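Long-range contacts in putative transcription regulator (Lactobacillus plantarum, PDB 3K69), which probably binds DNA as a dimeric winged helix-turn-helix transcriptional regulator of the Rrf2 type, though its target genes and any effector are not established: residues 79-84 against 134-139; 9-14 against 84-89. All coordinates share one frame; numbering follows the deposited sequence.

Contact 1. Residues 79-84 against 134-139. With DMS (dimethyl sulfoxide), chain C.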
loop_
_atom_site.group_PDB
_atom_site.type_symbol
_atom_site.label_atom_id
_atom_site.label_comp_id
_atom_site.label_asym_id
_atom_site.label_seq_id
_atom_site.Cartn_x
_atom_site.Cartn_y
_atom_site.Cartn_z
ATOM N N LEU A 79 -6.867 -14.787 -5.794
ATOM C CA LEU A 79 -7.026 -13.353 -5.677
ATOM C C LEU A 79 -5.684 -12.625 -5.623
ATOM O O LEU A 79 -5.544 -11.561 -6.132
ATOM C CB LEU A 79 -7.889 -13.031 -4.447
ATOM C CG LEU A 79 -8.750 -11.767 -4.456
ATOM C CD1 LEU A 79 -9.777 -11.747 -5.596
ATOM C CD2 LEU A 79 -9.420 -11.740 -3.094
ATOM N N GLY A 80 -4.691 -13.239 -5.009
ATOM C CA GLY A 80 -3.371 -12.723 -4.970
ATOM C C GLY A 80 -2.641 -12.747 -6.271
ATOM O O GLY A 80 -1.947 -11.802 -6.582
ATOM N N ASP A 81 -2.779 -13.834 -7.018
ATOM C CA ASP A 81 -2.342 -13.876 -8.404
ATOM C C ASP A 81 -2.969 -12.726 -9.190
ATOM O O ASP A 81 -2.280 -12.012 -9.874
ATOM C CB ASP A 81 -2.711 -15.211 -9.065
ATOM C CG ASP A 81 -1.879 -16.371 -8.560
ATOM O OD1 ASP A 81 -0.832 -16.107 -7.933
ATOM O OD2 ASP A 81 -2.271 -17.540 -8.802
ATOM N N LEU A 82 -4.263 -12.528 -9.063
ATOM C CA LEU A 82 -4.925 -11.419 -9.769
ATOM C C LEU A 82 -4.389 -10.038 -9.351
ATOM O O LEU A 82 -4.086 -9.185 -10.212
ATOM C CB LEU A 82 -6.445 -11.504 -9.555
ATOM C CG LEU A 82 -7.266 -10.482 -10.344
ATOM C CD1 LEU A 82 -6.987 -10.641 -11.851
ATOM C CD2 LEU A 82 -8.810 -10.613 -9.971
ATOM N N TYR A 83 -4.245 -9.836 -8.033
ATOM C CA TYR A 83 -3.720 -8.580 -7.460
ATOM C C TYR A 83 -2.306 -8.302 -8.018
ATOM O O TYR A 83 -2.009 -7.193 -8.445
ATOM C CB TYR A 83 -3.702 -8.613 -5.900
ATOM C CG TYR A 83 -3.379 -7.261 -5.307
ATOM C CD1 TYR A 83 -2.049 -6.833 -5.167
ATOM C CD2 TYR A 83 -4.397 -6.377 -4.964
ATOM C CE1 TYR A 83 -1.753 -5.563 -4.696
ATOM C CE2 TYR A 83 -4.106 -5.074 -4.473
ATOM C CZ TYR A 83 -2.780 -4.677 -4.358
ATOM O OH TYR A 83 -2.458 -3.414 -3.876
ATOM N N ASP A 84 -1.458 -9.329 -7.996
ATOM C CA ASP A 84 -0.086 -9.200 -8.415
ATOM C C ASP A 84 -0.001 -8.881 -9.904
ATOM O O ASP A 84 0.855 -8.084 -10.325
ATOM C CB ASP A 84 0.744 -10.443 -8.063
ATOM C CG ASP A 84 0.863 -10.700 -6.553
ATOM O OD1 ASP A 84 0.602 -9.805 -5.689
ATOM O OD2 ASP A 84 1.203 -11.861 -6.232
ATOM N N TYR A 134 -1.717 -11.575 2.056
ATOM C CA TYR A 134 -3.124 -11.547 2.465
ATOM C C TYR A 134 -4.059 -12.035 1.328
ATOM O O TYR A 134 -4.895 -12.930 1.535
ATOM C CB TYR A 134 -3.556 -10.154 2.960
ATOM C CG TYR A 134 -5.045 -10.068 3.166
ATOM C CD1 TYR A 134 -5.641 -10.666 4.286
ATOM C CD2 TYR A 134 -5.864 -9.510 2.204
ATOM C CE1 TYR A 134 -6.987 -10.652 4.450
ATOM C CE2 TYR A 134 -7.221 -9.466 2.386
ATOM C CZ TYR A 134 -7.775 -10.048 3.513
ATOM O OH TYR A 134 -9.132 -10.042 3.687
ATOM N N TYR A 135 -3.898 -11.463 0.140
ATOM C CA TYR A 135 -4.759 -11.795 -0.992
ATOM C C TYR A 135 -4.554 -13.222 -1.480
ATOM O O TYR A 135 -5.513 -13.859 -1.891
ATOM C CB TYR A 135 -4.555 -10.819 -2.130
ATOM C CG TYR A 135 -4.873 -9.370 -1.811
ATOM C CD1 TYR A 135 -6.168 -8.891 -1.934
ATOM C CD2 TYR A 135 -3.882 -8.475 -1.474
ATOM C CE1 TYR A 135 -6.450 -7.599 -1.708
ATOM C CE2 TYR A 135 -4.174 -7.159 -1.220
ATOM C CZ TYR A 135 -5.464 -6.730 -1.334
ATOM O OH TYR A 135 -5.808 -5.430 -1.126
ATOM N N HIS A 136 -3.335 -13.757 -1.355
ATOM C CA HIS A 136 -3.091 -15.137 -1.763
ATOM C C HIS A 136 -3.849 -16.230 -1.014
ATOM O O HIS A 136 -3.915 -17.369 -1.506
ATOM C CB HIS A 136 -1.579 -15.454 -1.791
ATOM C CG HIS A 136 -0.895 -14.883 -2.983
ATOM N ND1 HIS A 136 -0.832 -15.543 -4.188
ATOM C CD2 HIS A 136 -0.368 -13.658 -3.202
ATOM C CE1 HIS A 136 -0.205 -14.785 -5.072
ATOM N NE2 HIS A 136 0.062 -13.629 -4.503
ATOM N N GLN A 137 -4.411 -15.894 0.146
ATOM C CA GLN A 137 -5.272 -16.790 0.896
ATOM C C GLN A 137 -6.591 -17.076 0.216
ATOM O O GLN A 137 -7.237 -18.037 0.584
ATOM C CB GLN A 137 -5.653 -16.223 2.267
ATOM C CG GLN A 137 -4.517 -15.824 3.168
ATOM C CD GLN A 137 -5.049 -15.136 4.383
ATOM O OE1 GLN A 137 -5.426 -13.964 4.335
ATOM N NE2 GLN A 137 -5.128 -15.876 5.481
ATOM N N PHE A 138 -7.023 -16.232 -0.720
ATOM C CA PHE A 138 -8.391 -16.291 -1.241
ATOM C C PHE A 138 -8.432 -16.484 -2.727
ATOM O O PHE A 138 -7.431 -16.275 -3.430
ATOM C CB PHE A 138 -9.164 -14.996 -0.944
ATOM C CG PHE A 138 -9.189 -14.642 0.510
ATOM C CD1 PHE A 138 -9.885 -15.424 1.410
ATOM C CD2 PHE A 138 -8.467 -13.574 0.980
ATOM C CE1 PHE A 138 -9.876 -15.117 2.779
ATOM C CE2 PHE A 138 -8.439 -13.287 2.329
ATOM C CZ PHE A 138 -9.164 -14.050 3.218
ATOM N N THR A 139 -9.638 -16.801 -3.201
ATOM C CA THR A 139 -9.936 -16.878 -4.621
ATOM C C THR A 139 -11.055 -15.926 -4.947
ATOM O O THR A 139 -11.677 -15.356 -4.071
ATOM C CB THR A 139 -10.377 -18.291 -5.099
ATOM O OG1 THR A 139 -11.692 -18.575 -4.618
ATOM C CG2 THR A 139 -9.395 -19.384 -4.673
HETATM S S DMS C . -5.561 -1.590 -3.316
HETATM O O DMS C . -3.777 -1.480 -3.376
HETATM C C1 DMS C . -6.289 -0.545 -2.042
HETATM C C2 DMS C . -6.234 -0.745 -4.787
#
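Tyr83 and Tyr135 lay their rings against each other where helix 79-86 meets the C-terminal end of the long helix 111-136, which in Rrf2-type winged-helix regulators runs along the dimer interface. The rings form an offset stack, planes 13° apart and centroids 4.4 Å from each other, with CE2 of Tyr135 above the rim of the Tyr83 ring. CG of Tyr83, anti to its backbone N (chi1 -171°), is set against CD2 of Tyr135. The O of a dimethyl sulfoxide lies at the edge of the Tyr83 ring, beside its OH.

This is the tightly packed side. Gly80 lets the two backbones come close: its CA is 4.0 Å from the CA of His136, and it sits over the centre of the imidazole as a CH-pi donor, 3.6 Å from the ring centroid. Farther along, Leu79 sets CD2 3.9 Å from CB of Phe138, while its backbone N donates a nearly straight hydrogen bond of 2.8 Å to Phe138 O, tying the start of one helix to the turn that follows the other. Leu123 and Phe124 of the second subunit pack on Leu79 and Tyr135, respectively, and the hydroxyls of Tyr131 and Tyr135 are hydrogen-bonded to each other.

The solvent side is looser and polar. Asp81 reaches the imidazole only at its edge, OD1 lying 3.2 Å from CE1 of His136. Asp84 and His136 meet tip to tip, and Arg132 forms a salt bridge with the other carboxylate oxygen, OD1; the two neighbours would be expected to stabilise the negative charge of Asp84. NE2 of His136 donates to OD2 of Asp84 at 2.7 Å, with that oxygen in the ring plane but the donor 36° above the carboxylate plane.

Contact 2. Residues 9-14 against 84-89; sequences LDFSVA and DLTIPP
Thr86 packs against Phe11 and Ala14 in a buried, mainly van der Waals contact between two helices: the N-terminal helix 9-22 of the winged-helix domain and the last turn of helix 79-86, close to the centre of the chain. CA of Phe11 and CA of Thr86 are 5.4 Å apart, and no direct hydrogen bond joins the two segments.

The threonine divides its branches. Its OG1 lies between backbone N and carbonyl carbon (chi1 62°), where it comes 3.4 Å from CA of Phe11 and meets the phenyl ring at the edge, in plane, 3.5 Å from CD1. The methyl CG2 turns instead to CB of Ala14 at 3.8 Å. Just past the helix, Ile87 sends CD1 up to CB of Phe11, also 3.8 Å away. Ile48, on helix 46-54, covers Asp10 and Ala14, whereas Phe124 of the second subunit packs on Phe11.

Toward the polar margin, CB of Asp10 lies 3.8 Å from Thr86 O, and a water donates to that carbonyl at 3.2 Å and, weakly, to OD2 of Asp10.

The hydroxyl of Thr86 spends its proton within its own helix, on Leu82 O, so toward Phe11 the oxygen makes only van der Waals contact; the two segments are held by packing, with one water, weakly held on the Asp10 side, between two acceptors.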
loop_
_atom_site.group_PDB
_atom_site.type_symbol
_atom_site.label_atom_id
_atom_site.label_comp_id
_atom_site.label_asym_id
_atom_site.label_seq_id
_atom_site.Cartn_x
_atom_site.Cartn_y
_atom_site.Cartn_z
ATOM N N LEU A 9 -6.693 1.391 -9.443
ATOM C CA LEU A 9 -8.072 1.096 -9.886
ATOM C C LEU A 9 -8.166 -0.199 -10.739
ATOM O O LEU A 9 -9.240 -0.824 -10.858
ATOM C CB LEU A 9 -8.639 2.285 -10.646
ATOM C CG LEU A 9 -10.120 2.328 -11.021
ATOM C CD1 LEU A 9 -11.102 2.098 -9.825
ATOM C CD2 LEU A 9 -10.365 3.672 -11.666
ATOM N N ASP A 10 -7.030 -0.625 -11.275
ATOM C CA ASP A 10 -6.999 -1.754 -12.187
ATOM C C ASP A 10 -7.458 -3.040 -11.523
ATOM O O ASP A 10 -8.024 -3.869 -12.201
ATOM C CB ASP A 10 -5.595 -1.970 -12.764
ATOM C CG ASP A 10 -5.226 -0.922 -13.833
ATOM O OD1 ASP A 10 -6.124 -0.180 -14.273
ATOM O OD2 ASP A 10 -4.057 -0.845 -14.240
ATOM N N PHE A 11 -7.099 -3.257 -10.249
ATOM C CA PHE A 11 -7.531 -4.457 -9.557
ATOM C C PHE A 11 -9.072 -4.547 -9.544
ATOM O O PHE A 11 -9.662 -5.580 -9.924
ATOM C CB PHE A 11 -6.974 -4.517 -8.133
ATOM C CG PHE A 11 -7.431 -5.756 -7.338
ATOM C CD1 PHE A 11 -6.982 -7.020 -7.689
ATOM C CD2 PHE A 11 -8.243 -5.637 -6.242
ATOM C CE1 PHE A 11 -7.388 -8.138 -6.986
ATOM C CE2 PHE A 11 -8.613 -6.751 -5.507
ATOM C CZ PHE A 11 -8.184 -8.007 -5.895
ATOM N N SER A 12 -9.722 -3.475 -9.110
ATOM C CA SER A 12 -11.192 -3.431 -9.110
ATOM C C SER A 12 -11.789 -3.594 -10.496
ATOM O O SER A 12 -12.785 -4.268 -10.666
ATOM C CB SER A 12 -11.686 -2.127 -8.474
ATOM O OG SER A 12 -13.122 -2.061 -8.423
ATOM N N VAL A 13 -11.186 -2.974 -11.503
ATOM C CA VAL A 13 -11.642 -3.149 -12.886
ATOM C C VAL A 13 -11.629 -4.630 -13.260
ATOM O O VAL A 13 -12.583 -5.104 -13.848
ATOM C CB VAL A 13 -10.815 -2.330 -13.877
ATOM C CG1 VAL A 13 -11.200 -2.681 -15.346
ATOM C CG2 VAL A 13 -11.028 -0.850 -13.593
ATOM N N ALA A 14 -10.561 -5.352 -12.886
ATOM C CA ALA A 14 -10.462 -6.778 -13.176
ATOM C C ALA A 14 -11.466 -7.609 -12.380
ATOM O O ALA A 14 -12.148 -8.420 -12.948
ATOM C CB ALA A 14 -9.086 -7.282 -12.962
ATOM N N ASP A 84 -1.458 -9.329 -7.996
ATOM C CA ASP A 84 -0.086 -9.200 -8.415
ATOM C C ASP A 84 -0.001 -8.881 -9.904
ATOM O O ASP A 84 0.855 -8.084 -10.325
ATOM C CB ASP A 84 0.744 -10.443 -8.063
ATOM C CG ASP A 84 0.863 -10.700 -6.553
ATOM O OD1 ASP A 84 0.602 -9.805 -5.689
ATOM O OD2 ASP A 84 1.203 -11.861 -6.232
ATOM N N LEU A 85 -0.905 -9.461 -10.701
ATOM C CA LEU A 85 -0.956 -9.153 -12.128
ATOM C C LEU A 85 -1.409 -7.725 -12.399
ATOM O O LEU A 85 -0.797 -7.019 -13.183
ATOM C CB LEU A 85 -1.839 -10.166 -12.879
ATOM C CG LEU A 85 -2.014 -10.029 -14.406
ATOM C CD1 LEU A 85 -0.670 -10.193 -15.167
ATOM C CD2 LEU A 85 -3.105 -11.026 -14.864
ATOM N N THR A 86 -2.468 -7.290 -11.757
ATOM C CA THR A 86 -3.048 -5.994 -12.045
ATOM C C THR A 86 -2.304 -4.848 -11.368
ATOM O O THR A 86 -2.360 -3.733 -11.849
ATOM C CB THR A 86 -4.550 -5.963 -11.670
ATOM O OG1 THR A 86 -4.713 -6.187 -10.273
ATOM C CG2 THR A 86 -5.334 -7.031 -12.466
ATOM N N ILE A 87 -1.639 -5.120 -10.241
ATOM C CA ILE A 87 -0.878 -4.101 -9.506
ATOM C C ILE A 87 0.519 -4.682 -9.270
ATOM O O ILE A 87 0.797 -5.165 -8.204
ATOM C CB ILE A 87 -1.597 -3.660 -8.186
ATOM C CG1 ILE A 87 -2.993 -3.117 -8.504
ATOM C CG2 ILE A 87 -0.802 -2.544 -7.444
ATOM C CD1 ILE A 87 -3.758 -2.710 -7.322
ATOM N N PRO A 88 1.394 -4.667 -10.292
ATOM C CA PRO A 88 2.659 -5.432 -10.157
ATOM C C PRO A 88 3.573 -4.929 -9.013
ATOM O O PRO A 88 3.525 -3.762 -8.670
ATOM C CB PRO A 88 3.336 -5.271 -11.537
ATOM C CG PRO A 88 2.290 -4.721 -12.448
ATOM C CD PRO A 88 1.275 -4.007 -11.600
ATOM N N PRO A 89 4.343 -5.820 -8.378
ATOM C CA PRO A 89 5.219 -5.367 -7.279
ATOM C C PRO A 89 6.201 -4.231 -7.675
ATOM O O PRO A 89 6.799 -4.284 -8.739
ATOM C CB PRO A 89 5.992 -6.644 -6.883
ATOM C CG PRO A 89 5.124 -7.778 -7.328
ATOM C CD PRO A 89 4.386 -7.281 -8.562
HETATM O O HOH W 1 -1.948 -3.481 -15.019
#

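How the contacts relate
Both contacts use helix 79-86, on different sides: contact 1 joins the helix to the end of the long helix 111-136, contact 2 to the N-terminal helix 9-22. Asp84 falls in both ranges but touches across the segments only in contact 1. Their centres are about 10 Å apart, and Phe11 bridges them, its CD1 lying 3.6 Å from CA of Tyr83. Leu82 adds to the junction, CD1 4.1 Å from CB of Ala14. A dimethyl sulfoxide, probably from the crystallisation liquor, lies by both: its O is modelled 2.4 Å from OH of Tyr83, too short to be trusted, and its nearest atom is about 4 Å from the side chain of Ile87. Both also touch the second subunit.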